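Local coordinates for oligopeptide-binding protein AppA (PDB 1XOC), which binds oligopeptides for an ABC-type permease of Bacillus subtilis and so serves peptide uptake, sporulation and genetic competence, at residues W344-T347 with N348-I352; E329-E332 with K333-K336; Y445-A448 with E449-K452. All blocks are in the same frame, centred on the assembly; numbering follows the deposited sequence.

Contact 1: residues W344-T347 with N348-I352; sequences WKDT and NGDGI. With ZN (zinc ion), chain M.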
loop_
_atom_site.group_PDB
_atom_site.type_symbol
_atom_site.label_atom_id
_atom_site.label_comp_id
_atom_site.label_asym_id
_atom_site.label_seq_id
_atom_site.Cartn_x
_atom_site.Cartn_y
_atom_site.Cartn_z
ATOM N N TRP A 344 -22.223 26.896 -6.693
ATOM C CA TRP A 344 -21.073 27.674 -6.233
ATOM C C TRP A 344 -20.841 28.888 -7.122
ATOM O O TRP A 344 -20.719 28.763 -8.342
ATOM C CB TRP A 344 -19.813 26.799 -6.183
ATOM C CG TRP A 344 -19.875 25.798 -5.107
ATOM C CD1 TRP A 344 -20.325 24.510 -5.212
ATOM C CD2 TRP A 344 -19.502 25.982 -3.733
ATOM N NE1 TRP A 344 -20.254 23.884 -3.991
ATOM C CE2 TRP A 344 -19.749 24.761 -3.067
ATOM C CE3 TRP A 344 -18.965 27.049 -3.005
ATOM C CZ2 TRP A 344 -19.497 24.584 -1.704
ATOM C CZ3 TRP A 344 -18.711 26.873 -1.648
ATOM C CH2 TRP A 344 -18.966 25.638 -1.016
ATOM N N LYS A 345 -20.814 30.068 -6.510
ATOM C CA LYS A 345 -20.357 31.273 -7.187
ATOM C C LYS A 345 -19.867 32.267 -6.147
ATOM O O LYS A 345 -20.296 32.230 -5.000
ATOM C CB LYS A 345 -21.469 31.866 -8.064
ATOM C CG LYS A 345 -22.456 32.763 -7.366
ATOM C CD LYS A 345 -23.331 33.524 -8.385
ATOM C CE LYS A 345 -24.336 32.593 -9.099
ATOM N NZ LYS A 345 -23.719 31.585 -10.030
ATOM N N ASP A 346 -18.930 33.122 -6.536
ATOM C CA ASP A 346 -18.423 34.147 -5.637
ATOM C C ASP A 346 -19.543 35.172 -5.458
ATOM O O ASP A 346 -19.976 35.784 -6.429
ATOM C CB ASP A 346 -17.176 34.793 -6.240
ATOM C CG ASP A 346 -16.583 35.908 -5.341
ATOM O OD1 ASP A 346 -17.085 36.214 -4.210
ATOM O OD2 ASP A 346 -15.589 36.524 -5.774
ATOM N N THR A 347 -20.013 35.333 -4.222
ATOM C CA THR A 347 -21.102 36.267 -3.920
ATOM C C THR A 347 -20.661 37.401 -3.005
ATOM O O THR A 347 -21.496 38.137 -2.480
ATOM C CB THR A 347 -22.264 35.548 -3.228
ATOM O OG1 THR A 347 -21.792 34.928 -2.026
ATOM C CG2 THR A 347 -22.857 34.499 -4.140
ATOM N N ASN A 348 -19.356 37.548 -2.810
ATOM C CA ASN A 348 -18.837 38.595 -1.931
ATOM C C ASN A 348 -17.588 39.303 -2.477
ATOM O O ASN A 348 -16.888 40.025 -1.731
ATOM C CB ASN A 348 -18.587 38.018 -0.522
ATOM C CG ASN A 348 -17.851 36.699 -0.550
ATOM O OD1 ASN A 348 -18.117 35.807 0.262
ATOM N ND2 ASN A 348 -16.923 36.551 -1.501
ATOM N N GLY A 349 -17.337 39.131 -3.781
ATOM C CA GLY A 349 -16.213 39.776 -4.465
ATOM C C GLY A 349 -14.815 39.452 -3.944
ATOM O O GLY A 349 -13.876 40.202 -4.206
ATOM N N ASP A 350 -14.652 38.334 -3.233
ATOM C CA ASP A 350 -13.348 38.022 -2.630
ATOM C C ASP A 350 -12.497 37.090 -3.500
ATOM O O ASP A 350 -11.392 36.696 -3.117
ATOM C CB ASP A 350 -13.524 37.459 -1.209
ATOM C CG ASP A 350 -14.090 36.000 -1.192
ATOM O OD1 ASP A 350 -14.435 35.364 -2.300
ATOM O OD2 ASP A 350 -14.249 35.468 -0.066
ATOM N N GLY A 351 -13.030 36.723 -4.662
ATOM C CA GLY A 351 -12.340 35.846 -5.585
ATOM C C GLY A 351 -12.506 34.370 -5.281
ATOM O O GLY A 351 -11.999 33.522 -6.018
ATOM N N ILE A 352 -13.202 34.020 -4.205
ATOM C CA ILE A 352 -13.369 32.601 -3.910
ATOM C C ILE A 352 -14.830 32.198 -3.816
ATOM O O ILE A 352 -15.645 32.905 -3.236
ATOM C CB ILE A 352 -12.535 32.136 -2.677
ATOM C CG1 ILE A 352 -13.342 32.121 -1.384
ATOM C CG2 ILE A 352 -11.254 32.963 -2.501
ATOM C CD1 ILE A 352 -12.923 31.001 -0.518
HETATM ZN ZN ZN M . -16.111 34.510 -0.978
#

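Contact 2: residues E329-E332 with K333-K336; sequences EYNE and KKAK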
loop_
_atom_site.group_PDB
_atom_site.type_symbol
_atom_site.label_atom_id
_atom_site.label_comp_id
_atom_site.label_asym_id
_atom_site.label_seq_id
_atom_site.Cartn_x
_atom_site.Cartn_y
_atom_site.Cartn_z
ATOM N N GLU A 329 -11.175 15.248 -18.674
ATOM C CA GLU A 329 -10.015 15.942 -19.212
ATOM C C GLU A 329 -10.063 17.441 -18.893
ATOM O O GLU A 329 -11.128 18.056 -18.814
ATOM C CB GLU A 329 -9.914 15.705 -20.724
ATOM C CG GLU A 329 -9.574 14.252 -21.099
ATOM C CD GLU A 329 -9.090 14.095 -22.541
ATOM O OE1 GLU A 329 -8.007 13.485 -22.745
ATOM O OE2 GLU A 329 -9.778 14.584 -23.465
ATOM N N TYR A 330 -8.880 18.014 -18.710
ATOM C CA TYR A 330 -8.732 19.382 -18.242
ATOM C C TYR A 330 -9.482 20.356 -19.123
ATOM O O TYR A 330 -9.328 20.367 -20.346
ATOM C CB TYR A 330 -7.243 19.748 -18.190
ATOM C CG TYR A 330 -6.942 21.202 -17.922
ATOM C CD1 TYR A 330 -7.328 21.809 -16.729
ATOM C CD2 TYR A 330 -6.244 21.960 -18.846
ATOM C CE1 TYR A 330 -7.054 23.158 -16.496
ATOM C CE2 TYR A 330 -5.956 23.289 -18.613
ATOM C CZ TYR A 330 -6.355 23.874 -17.428
ATOM O OH TYR A 330 -6.073 25.208 -17.228
ATOM N N ASN A 331 -10.300 21.179 -18.485
ATOM C CA ASN A 331 -11.061 22.217 -19.186
ATOM C C ASN A 331 -11.494 23.230 -18.145
ATOM O O ASN A 331 -12.477 23.007 -17.444
ATOM C CB ASN A 331 -12.275 21.567 -19.865
ATOM C CG ASN A 331 -13.085 22.520 -20.710
ATOM O OD1 ASN A 331 -13.795 22.073 -21.595
ATOM N ND2 ASN A 331 -13.006 23.811 -20.446
ATOM N N GLU A 332 -10.740 24.319 -18.013
ATOM C CA GLU A 332 -10.963 25.283 -16.937
ATOM C C GLU A 332 -12.364 25.922 -16.977
ATOM O O GLU A 332 -13.030 26.035 -15.940
ATOM C CB GLU A 332 -9.901 26.372 -16.984
ATOM C CG GLU A 332 -9.933 27.337 -15.805
ATOM C CD GLU A 332 -9.132 28.589 -16.061
ATOM O OE1 GLU A 332 -9.758 29.640 -16.313
ATOM O OE2 GLU A 332 -7.881 28.538 -16.032
ATOM N N LYS A 333 -12.818 26.330 -18.156
ATOM C CA LYS A 333 -14.138 26.983 -18.233
ATOM C C LYS A 333 -15.288 25.998 -17.965
ATOM O O LYS A 333 -16.295 26.366 -17.372
ATOM C CB LYS A 333 -14.338 27.805 -19.512
ATOM C CG LYS A 333 -14.007 27.162 -20.864
ATOM C CD LYS A 333 -13.352 28.220 -21.791
ATOM C CE LYS A 333 -13.502 27.935 -23.299
ATOM N NZ LYS A 333 -12.965 29.060 -24.151
ATOM N N LYS A 334 -15.119 24.741 -18.350
ATOM C CA LYS A 334 -16.114 23.739 -18.022
ATOM C C LYS A 334 -16.189 23.520 -16.514
ATOM O O LYS A 334 -17.279 23.374 -15.981
ATOM C CB LYS A 334 -15.837 22.415 -18.730
ATOM C CG LYS A 334 -16.982 21.434 -18.619
ATOM C CD LYS A 334 -16.658 20.153 -19.328
ATOM C CE LYS A 334 -17.738 19.131 -19.101
ATOM N NZ LYS A 334 -19.030 19.662 -19.593
ATOM N N ALA A 335 -15.041 23.457 -15.829
ATOM C CA ALA A 335 -15.050 23.310 -14.371
ATOM C C ALA A 335 -15.800 24.447 -13.677
ATOM O O ALA A 335 -16.542 24.219 -12.729
ATOM C CB ALA A 335 -13.643 23.234 -13.840
ATOM N N LYS A 336 -15.569 25.670 -14.148
ATOM C CA LYS A 336 -16.261 26.863 -13.646
ATOM C C LYS A 336 -17.772 26.721 -13.788
ATOM O O LYS A 336 -18.528 27.016 -12.854
ATOM C CB LYS A 336 -15.791 28.119 -14.391
ATOM C CG LYS A 336 -14.395 28.573 -14.020
ATOM C CD LYS A 336 -13.967 29.793 -14.813
ATOM C CE LYS A 336 -12.571 30.254 -14.417
ATOM N NZ LYS A 336 -12.069 31.411 -15.197
#

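Contact 3: residues Y445-A448 with E449-K452; sequences YKNA and EADK. With ZN (zinc ion), chain K.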
loop_
_atom_site.group_PDB
_atom_site.type_symbol
_atom_site.label_atom_id
_atom_site.label_comp_id
_atom_site.label_asym_id
_atom_site.label_seq_id
_atom_site.Cartn_x
_atom_site.Cartn_y
_atom_site.Cartn_z
ATOM N N TYR A 445 -16.703 7.142 0.669
ATOM C CA TYR A 445 -17.388 6.909 -0.587
ATOM C C TYR A 445 -18.452 5.826 -0.462
ATOM O O TYR A 445 -18.209 4.752 0.055
ATOM C CB TYR A 445 -16.363 6.480 -1.639
ATOM C CG TYR A 445 -16.978 6.069 -2.947
ATOM C CD1 TYR A 445 -17.663 6.970 -3.717
ATOM C CD2 TYR A 445 -16.860 4.768 -3.411
ATOM C CE1 TYR A 445 -18.221 6.590 -4.936
ATOM C CE2 TYR A 445 -17.382 4.386 -4.624
ATOM C CZ TYR A 445 -18.057 5.298 -5.384
ATOM O OH TYR A 445 -18.591 4.898 -6.583
ATOM N N LYS A 446 -19.654 6.118 -0.959
ATOM C CA LYS A 446 -20.716 5.124 -1.028
ATOM C C LYS A 446 -21.544 5.249 -2.295
ATOM O O LYS A 446 -22.231 6.255 -2.496
ATOM C CB LYS A 446 -21.655 5.242 0.165
ATOM C CG LYS A 446 -22.908 4.382 -0.007
ATOM C CD LYS A 446 -23.562 4.060 1.306
ATOM C CE LYS A 446 -24.650 3.032 1.122
ATOM N NZ LYS A 446 -25.318 2.722 2.409
ATOM N N ASN A 447 -21.515 4.212 -3.125
ATOM C CA ASN A 447 -22.439 4.098 -4.240
ATOM C C ASN A 447 -23.075 2.734 -4.065
ATOM O O ASN A 447 -22.405 1.729 -4.222
ATOM C CB ASN A 447 -21.698 4.241 -5.582
ATOM C CG ASN A 447 -22.571 3.973 -6.776
ATOM O OD1 ASN A 447 -23.508 3.193 -6.701
ATOM N ND2 ASN A 447 -22.273 4.629 -7.898
ATOM N N ALA A 448 -24.360 2.697 -3.716
ATOM C CA ALA A 448 -25.013 1.448 -3.406
ATOM C C ALA A 448 -24.990 0.472 -4.587
ATOM O O ALA A 448 -24.930 -0.734 -4.395
ATOM C CB ALA A 448 -26.448 1.704 -2.960
ATOM N N GLU A 449 -25.056 0.990 -5.809
ATOM C CA GLU A 449 -25.025 0.140 -6.991
ATOM C C GLU A 449 -23.621 -0.457 -7.161
ATOM O O GLU A 449 -23.466 -1.634 -7.446
ATOM C CB GLU A 449 -25.512 0.910 -8.229
ATOM C CG GLU A 449 -26.983 1.363 -8.112
ATOM C CD GLU A 449 -27.576 1.892 -9.430
ATOM O OE1 GLU A 449 -26.877 1.818 -10.470
ATOM O OE2 GLU A 449 -28.747 2.380 -9.445
ATOM N N ALA A 450 -22.599 0.342 -6.924
ATOM C CA ALA A 450 -21.227 -0.155 -6.959
ATOM C C ALA A 450 -20.973 -1.180 -5.845
ATOM O O ALA A 450 -20.280 -2.185 -6.065
ATOM C CB ALA A 450 -20.238 0.994 -6.846
ATOM N N ASP A 451 -21.530 -0.925 -4.656
ATOM C CA ASP A 451 -21.412 -1.859 -3.522
ATOM C C ASP A 451 -21.863 -3.253 -3.943
ATOM O O ASP A 451 -21.164 -4.237 -3.744
ATOM C CB ASP A 451 -22.302 -1.423 -2.352
ATOM C CG ASP A 451 -21.680 -0.339 -1.482
ATOM O OD1 ASP A 451 -20.483 -0.025 -1.653
ATOM O OD2 ASP A 451 -22.416 0.166 -0.595
ATOM N N LYS A 452 -23.053 -3.314 -4.525
ATOM C CA LYS A 452 -23.619 -4.568 -4.973
ATOM C C LYS A 452 -22.742 -5.283 -6.005
ATOM O O LYS A 452 -22.559 -6.488 -5.941
ATOM C CB LYS A 452 -25.009 -4.326 -5.561
ATOM C CG LYS A 452 -25.687 -5.623 -5.988
ATOM C CD LYS A 452 -27.196 -5.509 -6.169
ATOM C CE LYS A 452 -27.900 -6.852 -5.906
ATOM N NZ LYS A 452 -27.163 -8.041 -6.423
HETATM ZN ZN ZN K . -28.392 1.959 -11.725
HETATM O O HOH W 1 -19.456 2.333 -2.666
HETATM O O HOH W 2 -30.004 0.748 -11.764
#

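Contact 1: residues W344-T347 with N348-I352
Asn348 and Asp350 bind a zinc ion in a loop of sequence Asp-x-Asn-x-Asp-Gly, a pattern known from EF-hand-like calcium-binding loops, while Asp346 organises the loop backbone from the second shell. The side chains of Asp346 and Asn348 cross nearly perpendicularly, carboxylate and amide planes 64° apart. Asp346 OD1 stays 3.8 Å from the zinc and acts as the hub of the turn instead. Asn348 N reaches that OD1 at 3.0 Å on its anti side, tilted out of the carboxylate plane, and Asp350 N adds a weak bond to the same oxygen. The other oxygen, OD2, is met from above the plane by Gly351 N at 2.8 Å. A trans chi1 of 180° swings the Asp346 carboxylate into the loop, toward these N-H groups. Asp350 grips the zinc with both carboxylate oxygens, OD1 and OD2 each at 2.3 Å, and the side-chain amide of Asn348 also binds it; Asp354 completes the site, with the backbone carbonyl of Ile352 turned toward the ion. Gly351 has backbone angles at which a side chain would collide with the preceding carbonyl. Asp350 OD1 also closes an Asx turn, accepting Ile352 N at 2.6 Å from above its carboxylate plane.

Contact 2: residues E329-E332 with K333-K336
Glu332 and Lys336, one helical turn apart, form the charged part of this contact. Glu332 OE1 and Lys336 NZ lie 3.1 Å apart in a salt bridge that is also a hydrogen bond. The two side chains run side by side and point the same way. Lys336 sets its CG beside the backbone N (chi1 -73°) and is fully extended from there on, which carries NZ back alongside the carboxylate of Glu332. The ammonium group meets OE1 on the anti side, 29° out of the carboxylate plane.

Backbone hydrogen bonds make up the second group. Ala335 N donates to Asn331 O at 3.1 Å, and Lys336 N to Glu332 O, also at 3.1 Å; both are i to i+4 bonds, and with them the helical pattern begins.

The remaining contacts are van der Waals packing. Asn331 and Lys334 cross nearly at right angles, their CB atoms 3.8 Å apart. Two carbons sit against a carbonyl oxygen: the methylene CG of Lys336 lies 3.5 Å from Glu332 O, and CB of the buried Ala335 rests 3.6 Å from the same Glu332 O. Beyond the two segments, Glu332 touches Lys386 and Ile387 in the loop after helix 371-385, and Lys336 also leans on Ile387. Asn331 is joined by a backbone hydrogen bond to Thr289, at the end of helix 281-289.

The acidic Glu332 in the first turn would probably be favoured by the helix dipole, in addition to its pairing with the lysine. An asparagine at the N-cap position and an i to i+4 glutamate-lysine salt bridge are both known features of helix N-terminal turns, here at the surface start of helix 332-341.

Contact 3: residues Y445-A448 with E449-K452
Asn447 caps the N terminus of helix 448-457, accepting with its side-chain oxygen from backbone N-H groups of the first turn. Its OD1 takes Ala450 N at 3.0 Å in a nearly straight bond (N-H...O 164°), the donor standing well above the amide plane, and Glu449 N at 2.8 Å in a weak, bent one. The trans first torsion of Asn447 (chi1 173°) folds the amide over the helix end, and the CB atoms of Asn447 and Ala450 meet at 3.8 Å. The other end of the amide, ND2, is bound to Asp480, which also accepts from the hydroxyl of Tyr445. Replacing Asn447 by an alanine would probably leave Ala450 N without its cap and deprive Asp480 of one donor.

The backbone takes over where the cap ends: Asp451 N bonds to Asn447 O at 2.8 Å, and Lys452 N to Ala448 O. A water accepts from Asn447 N and bridges to Asp451 OD1, linking the residue before the helix to its first turn, while Asp451 OD2 is bound by Ser433. Lys446 crosses the Asp451 side chain nearly at right angles, its CE 4.0 Å from OD2.

Pointing off the helix, Glu449 chelates a zinc ion with OE1 at 2.0 Å and OE2 at 2.3 Å; a water is a further ligand, and Lys476 also bonds to OE1. The whole is a side-chain N-cap of helix 448-457, whose first turn packs on Lys476 of helix 463-480 and carries a surface zinc on Glu449.

How the contacts relate
From the N terminus the order is contact 2, contact 1, contact 3, in series: none nests in or crosses another, and each joins adjoining pieces of chain. Contact 2 ends the loop that follows strand 306-307 and starts helix 332-341. That helix leads on to contact 1, which closes a metal-binding turn before strand 354-355 and the hairpin with strand 358-367. Their centres are 18 Å apart, with nearest atoms about 5 Å from each other. Contact 3 comes almost a hundred residues later, at the start of helix 448-457 beside helix 463-480; its centre lies 34 Å from that of contact 1 and 27 Å from that of contact 2.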